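Long-range contacts in CytC3 (Streptomyces, PDB 3GJA), which is a nonheme iron halogenase of the phytanoyl-CoA dioxygenase family, probably chlorinating an unactivated carbon of its substrate in natural-product biosynthesis: residues G145-T151 / E230-S236; P28-F32 / R83-R89. All blocks are in the same frame, centred on the assembly; numbering follows the deposited sequence.

Contact 1: G145-T151 / E230-S236. With ACT (acetate ion), chain E.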
ATOM      1  N   GLY A 145     -10.267  -5.440   5.135  1.00 39.89           N
ATOM      2  CA  GLY A 145      -9.625  -4.235   4.648  1.00 38.64           C
ATOM      3  C   GLY A 145      -8.171  -4.084   5.065  1.00 39.37           C
ATOM      4  O   GLY A 145      -7.692  -4.764   5.974  1.00 37.09           O
ATOM      5  N   THR A 146      -7.466  -3.183   4.393  1.00 37.54           N
ATOM      6  CA  THR A 146      -6.066  -2.935   4.691  1.00 37.33           C
ATOM      7  C   THR A 146      -5.759  -1.455   4.450  1.00 38.29           C
ATOM      8  O   THR A 146      -6.121  -0.895   3.417  1.00 39.45           O
ATOM      9  CB  THR A 146      -5.152  -3.807   3.805  1.00 35.98           C
ATOM     10  OG1 THR A 146      -3.778  -3.562   4.134  1.00 37.86           O
ATOM     11  CG2 THR A 146      -5.371  -3.486   2.330  1.00 35.75           C
ATOM     12  N   ILE A 147      -5.119  -0.819   5.422  1.00 37.98           N
ATOM     13  CA  ILE A 147      -4.764   0.586   5.292  1.00 37.46           C
ATOM     14  C   ILE A 147      -3.723   0.695   4.190  1.00 37.91           C
ATOM     15  O   ILE A 147      -2.659   0.075   4.258  1.00 37.79           O
ATOM     16  CB  ILE A 147      -4.186   1.132   6.614  1.00 37.82           C
ATOM     17  CG1 ILE A 147      -5.290   1.166   7.673  1.00 37.10           C
ATOM     18  CG2 ILE A 147      -3.599   2.531   6.408  1.00 35.48           C
ATOM     19  CD1 ILE A 147      -6.401   2.139   7.360  1.00 37.15           C
ATOM     20  N   THR A 148      -4.049   1.482   3.173  1.00 37.19           N
ATOM     21  CA  THR A 148      -3.176   1.680   2.024  1.00 35.14           C
ATOM     22  C   THR A 148      -2.566   3.074   2.064  1.00 33.96           C
ATOM     23  O   THR A 148      -3.276   4.059   2.245  1.00 35.04           O
ATOM     24  CB  THR A 148      -3.981   1.522   0.703  1.00 36.62           C
ATOM     25  OG1 THR A 148      -4.628   0.244   0.693  1.00 37.57           O
ATOM     26  CG2 THR A 148      -3.075   1.641  -0.518  1.00 32.98           C
ATOM     27  N   VAL A 149      -1.250   3.147   1.918  1.00 33.55           N
ATOM     28  CA  VAL A 149      -0.540   4.418   1.898  1.00 30.66           C
ATOM     29  C   VAL A 149      -0.014   4.562   0.470  1.00 30.47           C
ATOM     30  O   VAL A 149       0.922   3.874   0.069  1.00 30.57           O
ATOM     31  CB  VAL A 149       0.643   4.427   2.897  1.00 29.28           C
ATOM     32  CG1 VAL A 149       1.344   5.783   2.872  1.00 25.51           C
ATOM     33  CG2 VAL A 149       0.137   4.125   4.292  1.00 28.25           C
ATOM     34  N   TRP A 150      -0.641   5.454  -0.291  1.00 32.55           N
ATOM     35  CA  TRP A 150      -0.304   5.696  -1.700  1.00 32.28           C
ATOM     36  C   TRP A 150       0.601   6.927  -1.832  1.00 33.19           C
ATOM     37  O   TRP A 150       0.127   8.061  -1.744  1.00 32.74           O
ATOM     38  CB  TRP A 150      -1.604   5.939  -2.469  1.00 31.96           C
ATOM     39  CG  TRP A 150      -1.599   5.643  -3.936  1.00 30.47           C
ATOM     40  CD1 TRP A 150      -2.082   4.515  -4.540  1.00 32.27           C
ATOM     41  CD2 TRP A 150      -1.239   6.539  -4.996  1.00 31.97           C
ATOM     42  NE1 TRP A 150      -2.064   4.659  -5.908  1.00 31.79           N
ATOM     43  CE2 TRP A 150      -1.551   5.890  -6.218  1.00 32.03           C
ATOM     44  CE3 TRP A 150      -0.691   7.830  -5.036  1.00 31.75           C
ATOM     45  CZ2 TRP A 150      -1.336   6.488  -7.464  1.00 29.72           C
ATOM     46  CZ3 TRP A 150      -0.476   8.430  -6.283  1.00 32.79           C
ATOM     47  CH2 TRP A 150      -0.800   7.757  -7.478  1.00 32.24           C
ATOM     48  N   THR A 151       1.895   6.701  -2.037  1.00 32.99           N
ATOM     49  CA  THR A 151       2.848   7.797  -2.184  1.00 32.19           C
ATOM     50  C   THR A 151       3.056   8.139  -3.655  1.00 32.46           C
ATOM     51  O   THR A 151       3.259   7.253  -4.486  1.00 32.13           O
ATOM     52  CB  THR A 151       4.233   7.443  -1.576  1.00 32.92           C
ATOM     53  OG1 THR A 151       4.086   7.125  -0.185  1.00 34.83           O
ATOM     54  CG2 THR A 151       5.196   8.624  -1.705  1.00 30.76           C
ATOM     55  N   GLU A 230       4.220  13.362  -1.563  1.00 33.50           N
ATOM     56  CA  GLU A 230       2.997  13.395  -0.774  1.00 33.91           C
ATOM     57  C   GLU A 230       2.279  12.070  -0.933  1.00 33.92           C
ATOM     58  O   GLU A 230       2.495  11.349  -1.903  1.00 33.28           O
ATOM     59  CB  GLU A 230       2.076  14.522  -1.228  1.00 35.18           C
ATOM     60  CG  GLU A 230       2.663  15.902  -1.062  1.00 36.69           C
ATOM     61  CD  GLU A 230       1.652  16.985  -1.362  1.00 41.19           C
ATOM     62  OE1 GLU A 230       0.983  16.904  -2.419  1.00 42.79           O
ATOM     63  OE2 GLU A 230       1.530  17.922  -0.546  1.00 43.08           O
ATOM     64  N   ALA A 231       1.419  11.755   0.023  1.00 34.02           N
ATOM     65  CA  ALA A 231       0.673  10.518  -0.029  1.00 33.59           C
ATOM     66  C   ALA A 231      -0.755  10.712   0.436  1.00 34.19           C
ATOM     67  O   ALA A 231      -1.094  11.703   1.094  1.00 31.31           O
ATOM     68  CB  ALA A 231       1.347   9.467   0.847  1.00 35.06           C
ATOM     69  N   VAL A 232      -1.594   9.754   0.066  1.00 32.52           N
ATOM     70  CA  VAL A 232      -2.968   9.753   0.496  1.00 32.19           C
ATOM     71  C   VAL A 232      -3.096   8.417   1.217  1.00 32.43           C
ATOM     72  O   VAL A 232      -2.562   7.404   0.766  1.00 32.83           O
ATOM     73  CB  VAL A 232      -3.963   9.844  -0.688  1.00 32.84           C
ATOM     74  CG1 VAL A 232      -3.757   8.690  -1.655  1.00 32.35           C
ATOM     75  CG2 VAL A 232      -5.391   9.849  -0.153  1.00 32.88           C
ATOM     76  N   ILE A 233      -3.756   8.423   2.362  1.00 32.25           N
ATOM     77  CA  ILE A 233      -3.934   7.205   3.122  1.00 34.00           C
ATOM     78  C   ILE A 233      -5.414   6.867   3.099  1.00 35.44           C
ATOM     79  O   ILE A 233      -6.260   7.737   3.333  1.00 36.55           O
ATOM     80  CB  ILE A 233      -3.454   7.383   4.583  1.00 36.04           C
ATOM     81  CG1 ILE A 233      -1.987   7.842   4.589  1.00 35.11           C
ATOM     82  CG2 ILE A 233      -3.615   6.065   5.352  1.00 34.02           C
ATOM     83  CD1 ILE A 233      -1.395   8.029   5.976  1.00 34.67           C
ATOM     84  N   PHE A 234      -5.727   5.608   2.813  1.00 34.99           N
ATOM     85  CA  PHE A 234      -7.118   5.185   2.747  1.00 34.23           C
ATOM     86  C   PHE A 234      -7.293   3.692   2.937  1.00 35.09           C
ATOM     87  O   PHE A 234      -6.370   2.905   2.704  1.00 36.30           O
ATOM     88  CB  PHE A 234      -7.708   5.557   1.382  1.00 34.96           C
ATOM     89  CG  PHE A 234      -6.952   4.971   0.206  1.00 34.81           C
ATOM     90  CD1 PHE A 234      -5.869   5.647  -0.356  1.00 35.67           C
ATOM     91  CD2 PHE A 234      -7.333   3.749  -0.348  1.00 35.33           C
ATOM     92  CE1 PHE A 234      -5.179   5.119  -1.459  1.00 35.32           C
ATOM     93  CE2 PHE A 234      -6.649   3.208  -1.452  1.00 36.15           C
ATOM     94  CZ  PHE A 234      -5.570   3.898  -2.008  1.00 35.12           C
ATOM     95  N   TRP A 235      -8.488   3.304   3.365  1.00 35.23           N
ATOM     96  CA  TRP A 235      -8.807   1.895   3.510  1.00 34.10           C
ATOM     97  C   TRP A 235      -8.849   1.394   2.071  1.00 34.20           C
ATOM     98  O   TRP A 235      -9.396   2.065   1.195  1.00 31.86           O
ATOM     99  CB  TRP A 235     -10.185   1.712   4.142  1.00 35.38           C
ATOM    100  CG  TRP A 235     -10.198   1.777   5.631  1.00 36.42           C
ATOM    101  CD1 TRP A 235     -10.792   2.732   6.405  1.00 35.92           C
ATOM    102  CD2 TRP A 235      -9.641   0.814   6.534  1.00 36.36           C
ATOM    103  NE1 TRP A 235     -10.646   2.420   7.732  1.00 37.80           N
ATOM    104  CE2 TRP A 235      -9.943   1.247   7.842  1.00 37.01           C
ATOM    105  CE3 TRP A 235      -8.916  -0.374   6.363  1.00 36.06           C
ATOM    106  CZ2 TRP A 235      -9.547   0.534   8.980  1.00 35.91           C
ATOM    107  CZ3 TRP A 235      -8.521  -1.086   7.497  1.00 37.45           C
ATOM    108  CH2 TRP A 235      -8.839  -0.627   8.789  1.00 36.90           C
ATOM    109  N   SER A 236      -8.267   0.227   1.827  1.00 33.65           N
ATOM    110  CA  SER A 236      -8.236  -0.345   0.487  1.00 35.32           C
ATOM    111  C   SER A 236      -9.619  -0.429  -0.170  1.00 36.69           C
ATOM    112  O   SER A 236      -9.733  -0.384  -1.397  1.00 35.83           O
ATOM    113  CB  SER A 236      -7.623  -1.743   0.546  1.00 33.42           C
ATOM    114  OG  SER A 236      -8.301  -2.538   1.510  1.00 33.95           O
TER
HETATM  115  C   ACT E 322      -4.564   3.169  -8.227  1.00 60.08           C
HETATM  116  O   ACT E 322      -4.261   3.682  -9.436  1.00 62.20           O
HETATM  117  OXT ACT E 322      -3.790   3.289  -7.316  1.00 59.16           O
HETATM  118  CH3 ACT E 322      -5.868   2.441  -8.012  1.00 58.85           C

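Contact 2: P28-F32 / R83-R89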
ATOM      1  N   PRO A  28      -3.740  15.313   1.291  1.00 39.90           N
ATOM      2  CA  PRO A  28      -2.360  14.811   1.267  1.00 39.87           C
ATOM      3  C   PRO A  28      -1.587  14.912   2.587  1.00 40.23           C
ATOM      4  O   PRO A  28      -1.861  15.776   3.418  1.00 41.89           O
ATOM      5  CB  PRO A  28      -1.714  15.652   0.170  1.00 40.02           C
ATOM      6  CG  PRO A  28      -2.444  16.954   0.276  1.00 40.84           C
ATOM      7  CD  PRO A  28      -3.879  16.516   0.451  1.00 39.16           C
ATOM      8  N   VAL A  29      -0.631  14.006   2.773  1.00 39.43           N
ATOM      9  CA  VAL A  29       0.239  14.009   3.950  1.00 39.36           C
ATOM     10  C   VAL A  29       1.650  13.887   3.382  1.00 39.38           C
ATOM     11  O   VAL A  29       1.902  13.065   2.493  1.00 38.87           O
ATOM     12  CB  VAL A  29      -0.028  12.823   4.915  1.00 38.61           C
ATOM     13  CG1 VAL A  29      -1.388  12.984   5.576  1.00 38.80           C
ATOM     14  CG2 VAL A  29       0.054  11.508   4.169  1.00 39.11           C
ATOM     15  N   LYS A  30       2.558  14.712   3.886  1.00 38.24           N
ATOM     16  CA  LYS A  30       3.922  14.719   3.396  1.00 38.95           C
ATOM     17  C   LYS A  30       4.793  13.616   3.960  1.00 38.42           C
ATOM     18  O   LYS A  30       4.932  13.469   5.171  1.00 38.26           O
ATOM     19  CB  LYS A  30       4.572  16.075   3.667  1.00 39.80           C
ATOM     20  CG  LYS A  30       5.972  16.205   3.081  1.00 42.48           C
ATOM     21  CD  LYS A  30       6.416  17.656   2.988  1.00 43.21           C
ATOM     22  CE  LYS A  30       6.485  18.320   4.348  1.00 46.71           C
ATOM     23  NZ  LYS A  30       6.843  19.767   4.222  1.00 50.41           N
ATOM     24  N   ILE A  31       5.380  12.838   3.061  1.00 38.26           N
ATOM     25  CA  ILE A  31       6.268  11.757   3.451  1.00 38.80           C
ATOM     26  C   ILE A  31       7.692  12.253   3.225  1.00 39.61           C
ATOM     27  O   ILE A  31       8.568  12.061   4.059  1.00 41.24           O
ATOM     28  CB  ILE A  31       6.022  10.500   2.593  1.00 38.75           C
ATOM     29  CG1 ILE A  31       4.544  10.087   2.686  1.00 37.61           C
ATOM     30  CG2 ILE A  31       6.963   9.382   3.025  1.00 37.88           C
ATOM     31  CD1 ILE A  31       4.037   9.838   4.094  1.00 35.90           C
ATOM     32  N   PHE A  32       7.901  12.908   2.086  1.00 40.15           N
ATOM     33  CA  PHE A  32       9.200  13.459   1.707  1.00 39.84           C
ATOM     34  C   PHE A  32       8.989  14.782   0.981  1.00 39.42           C
ATOM     35  O   PHE A  32       7.908  15.034   0.450  1.00 39.26           O
ATOM     36  CB  PHE A  32       9.921  12.529   0.733  1.00 39.59           C
ATOM     37  CG  PHE A  32      10.472  11.289   1.354  1.00 41.94           C
ATOM     38  CD1 PHE A  32      11.460  11.363   2.331  1.00 41.61           C
ATOM     39  CD2 PHE A  32      10.039  10.038   0.929  1.00 41.28           C
ATOM     40  CE1 PHE A  32      12.011  10.209   2.874  1.00 40.74           C
ATOM     41  CE2 PHE A  32      10.585   8.876   1.467  1.00 41.86           C
ATOM     42  CZ  PHE A  32      11.574   8.963   2.442  1.00 40.69           C
ATOM     43  N   ARG A  83       9.194   4.178   7.066  1.00 40.02           N
ATOM     44  CA  ARG A  83       9.136   5.597   7.401  1.00 40.04           C
ATOM     45  C   ARG A  83       8.184   6.030   8.514  1.00 41.11           C
ATOM     46  O   ARG A  83       6.993   5.719   8.493  1.00 40.65           O
ATOM     47  CB  ARG A  83       8.839   6.406   6.137  1.00 42.51           C
ATOM     48  CG  ARG A  83      10.084   6.800   5.387  1.00 44.08           C
ATOM     49  CD  ARG A  83      10.747   7.953   6.107  1.00 47.00           C
ATOM     50  NE  ARG A  83      12.171   8.020   5.829  1.00 48.48           N
ATOM     51  CZ  ARG A  83      12.926   9.084   6.072  1.00 48.19           C
ATOM     52  NH1 ARG A  83      12.387  10.178   6.600  1.00 46.68           N
ATOM     53  NH2 ARG A  83      14.219   9.055   5.778  1.00 48.99           N
ATOM     54  N   PRO A  84       8.713   6.757   9.514  1.00 40.46           N
ATOM     55  CA  PRO A  84       7.910   7.244  10.641  1.00 40.23           C
ATOM     56  C   PRO A  84       6.742   8.079  10.123  1.00 40.54           C
ATOM     57  O   PRO A  84       5.631   8.022  10.661  1.00 39.42           O
ATOM     58  CB  PRO A  84       8.907   8.088  11.430  1.00 40.36           C
ATOM     59  CG  PRO A  84      10.199   7.375  11.190  1.00 38.60           C
ATOM     60  CD  PRO A  84      10.140   7.069   9.716  1.00 38.31           C
ATOM     61  N   GLU A  85       7.009   8.857   9.075  1.00 39.40           N
ATOM     62  CA  GLU A  85       5.990   9.705   8.466  1.00 38.97           C
ATOM     63  C   GLU A  85       4.810   8.866   7.981  1.00 38.70           C
ATOM     64  O   GLU A  85       3.690   9.365   7.856  1.00 38.39           O
ATOM     65  CB  GLU A  85       6.588  10.510   7.309  1.00 38.69           C
ATOM     66  CG  GLU A  85       7.672  11.487   7.753  1.00 41.51           C
ATOM     67  CD  GLU A  85       9.066  10.872   7.793  1.00 41.51           C
ATOM     68  OE1 GLU A  85       9.197   9.648   7.998  1.00 40.12           O
ATOM     69  OE2 GLU A  85      10.041  11.627   7.626  1.00 44.85           O
ATOM     70  N   ILE A  86       5.058   7.590   7.705  1.00 37.78           N
ATOM     71  CA  ILE A  86       3.984   6.707   7.281  1.00 37.45           C
ATOM     72  C   ILE A  86       3.481   5.889   8.465  1.00 38.09           C
ATOM     73  O   ILE A  86       2.297   5.936   8.808  1.00 38.71           O
ATOM     74  CB  ILE A  86       4.438   5.738   6.168  1.00 34.73           C
ATOM     75  CG1 ILE A  86       4.647   6.501   4.859  1.00 35.66           C
ATOM     76  CG2 ILE A  86       3.388   4.651   5.961  1.00 34.07           C
ATOM     77  CD1 ILE A  86       5.126   5.623   3.704  1.00 32.16           C
ATOM     78  N   VAL A  87       4.395   5.152   9.090  1.00 37.80           N
ATOM     79  CA  VAL A  87       4.080   4.288  10.223  1.00 38.34           C
ATOM     80  C   VAL A  87       3.399   4.969  11.412  1.00 39.12           C
ATOM     81  O   VAL A  87       2.437   4.435  11.960  1.00 38.52           O
ATOM     82  CB  VAL A  87       5.353   3.560  10.702  1.00 39.77           C
ATOM     83  CG1 VAL A  87       5.079   2.814  11.997  1.00 40.50           C
ATOM     84  CG2 VAL A  87       5.817   2.591   9.625  1.00 38.31           C
ATOM     85  N   ASP A  88       3.879   6.136  11.827  1.00 39.25           N
ATOM     86  CA  ASP A  88       3.230   6.806  12.950  1.00 41.43           C
ATOM     87  C   ASP A  88       1.789   7.170  12.597  1.00 41.47           C
ATOM     88  O   ASP A  88       0.900   7.116  13.447  1.00 41.06           O
ATOM     89  CB  ASP A  88       3.973   8.085  13.357  1.00 43.92           C
ATOM     90  CG  ASP A  88       5.347   7.812  13.940  1.00 44.16           C
ATOM     91  OD1 ASP A  88       5.610   6.664  14.354  1.00 42.89           O
ATOM     92  OD2 ASP A  88       6.158   8.762  13.990  1.00 45.39           O
ATOM     93  N   ARG A  89       1.557   7.547  11.342  1.00 42.34           N
ATOM     94  CA  ARG A  89       0.211   7.924  10.926  1.00 41.90           C
ATOM     95  C   ARG A  89      -0.708   6.718  10.798  1.00 41.02           C
ATOM     96  O   ARG A  89      -1.846   6.759  11.262  1.00 40.95           O
ATOM     97  CB  ARG A  89       0.258   8.732   9.624  1.00 42.92           C
ATOM     98  CG  ARG A  89       0.673  10.185   9.860  1.00 45.96           C
ATOM     99  CD  ARG A  89       0.562  11.059   8.623  1.00 44.71           C
ATOM    100  NE  ARG A  89       1.873  11.343   8.063  1.00 49.64           N
ATOM    101  CZ  ARG A  89       2.381  12.561   7.899  1.00 46.51           C
ATOM    102  NH1 ARG A  89       1.694  13.634   8.247  1.00 46.51           N
ATOM    103  NH2 ARG A  89       3.591  12.699   7.389  1.00 48.24           N
TER

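Contact 1: G145-T151 / E230-S236
Two antiparallel strands, 147-151 and 230-235, lie side by side in a sheet of the cupin-type beta barrel, their axes 4.6 Å apart. Paired backbone bonds zip them together, among them Thr148 N to Phe234 O (2.8 Å) and Trp150 N to Val232 O (2.9 Å), and fix which side chains become neighbours. On the face holding Ile147, Val149, Ile233 and Trp235, which helix 84-94 covers, a methyl sits on a ring: Ile147 CD1 is 3.5 Å from the centroid of the Trp235 six-membered ring, almost straight above it, in a CH-pi contact. Gly145, lacking a side chain, lets the indole edge lie against its backbone. Beside this, Ile147 CG2 meets Ile233 CG2 at 3.7 Å, while small Ala231 accepts Val149 and Thr151. On the opposite face, the Phe234 ring leans over Thr148 of the partner strand, so that Thr148 CB lies 4.0 Å from the ring centroid, a second CH-pi contact. Trp150 CB rests against both Val232 CG1 (3.6 Å) and Phe234 CE1 (3.8 Å), and its indole leads away from the partner strand to an acetate ion, probably from the crystallisation liquor, with Trp150 NE1 donating to ACT OXT at 2.6 Å.

Contact 2: P28-F32 / R83-R89
Here a helix packs against the margin of the barrel's sheet: strand 28-30 belongs to an outermost strand, and helix 84-89 passes it with axes 9.5 Å apart at 126°. Ile31, just beyond the strand, is the main apolar link. With both chi angles in the m well it sends CD1 to 3.5 Å from Ile86 CG1, which the m rotamer at chi1 of Ile86 sets in place. Arg89 reaches out from the helix toward the strand with chi2 in t, then turns at chi3 (-105°), so its guanidinium lays one face against Val29 CB while NH2 comes within 2.7 Å of Lys30 O, at an angle too poor for a hydrogen bond. The bend is held from within the helix, where Arg89 NE donates to Glu85 O at 2.7 Å. Arg83, at the N-cap position, is folded by m rotamers at chi1 and chi2; its charge is shared by Glu79 and by Glu85, whose OE2 lies 2.9 Å from Arg83 NH1. The face of that guanidinium receives Phe32, with Phe32 CE1 3.5 Å from Arg83 CZ.

In the fold
Contacts 1 and 2 adjoin in one sheet, their centres about 11 Å apart. Strand 230-235 lies between strands 25-30 and 147-152, and the likely hydrogen bond from Ala231 N to Val29 O (2.8 Å) carries the sheet from one contact to the other. The helix of contact 2 reaches back over contact 1, with Ile86 CG2 3.7 Å from Val149 CG2; Ile31 CG1 lies equally close to Ala231 CB. His80 ties the junction, touching Ile31 and Ile86, and His80 NE2 hydrogen-bonds with Thr151 OG1. Trp150 and its acetate belong to the other face of the sheet, consistent with a pocket inside the barrel, away from this helix-covered side.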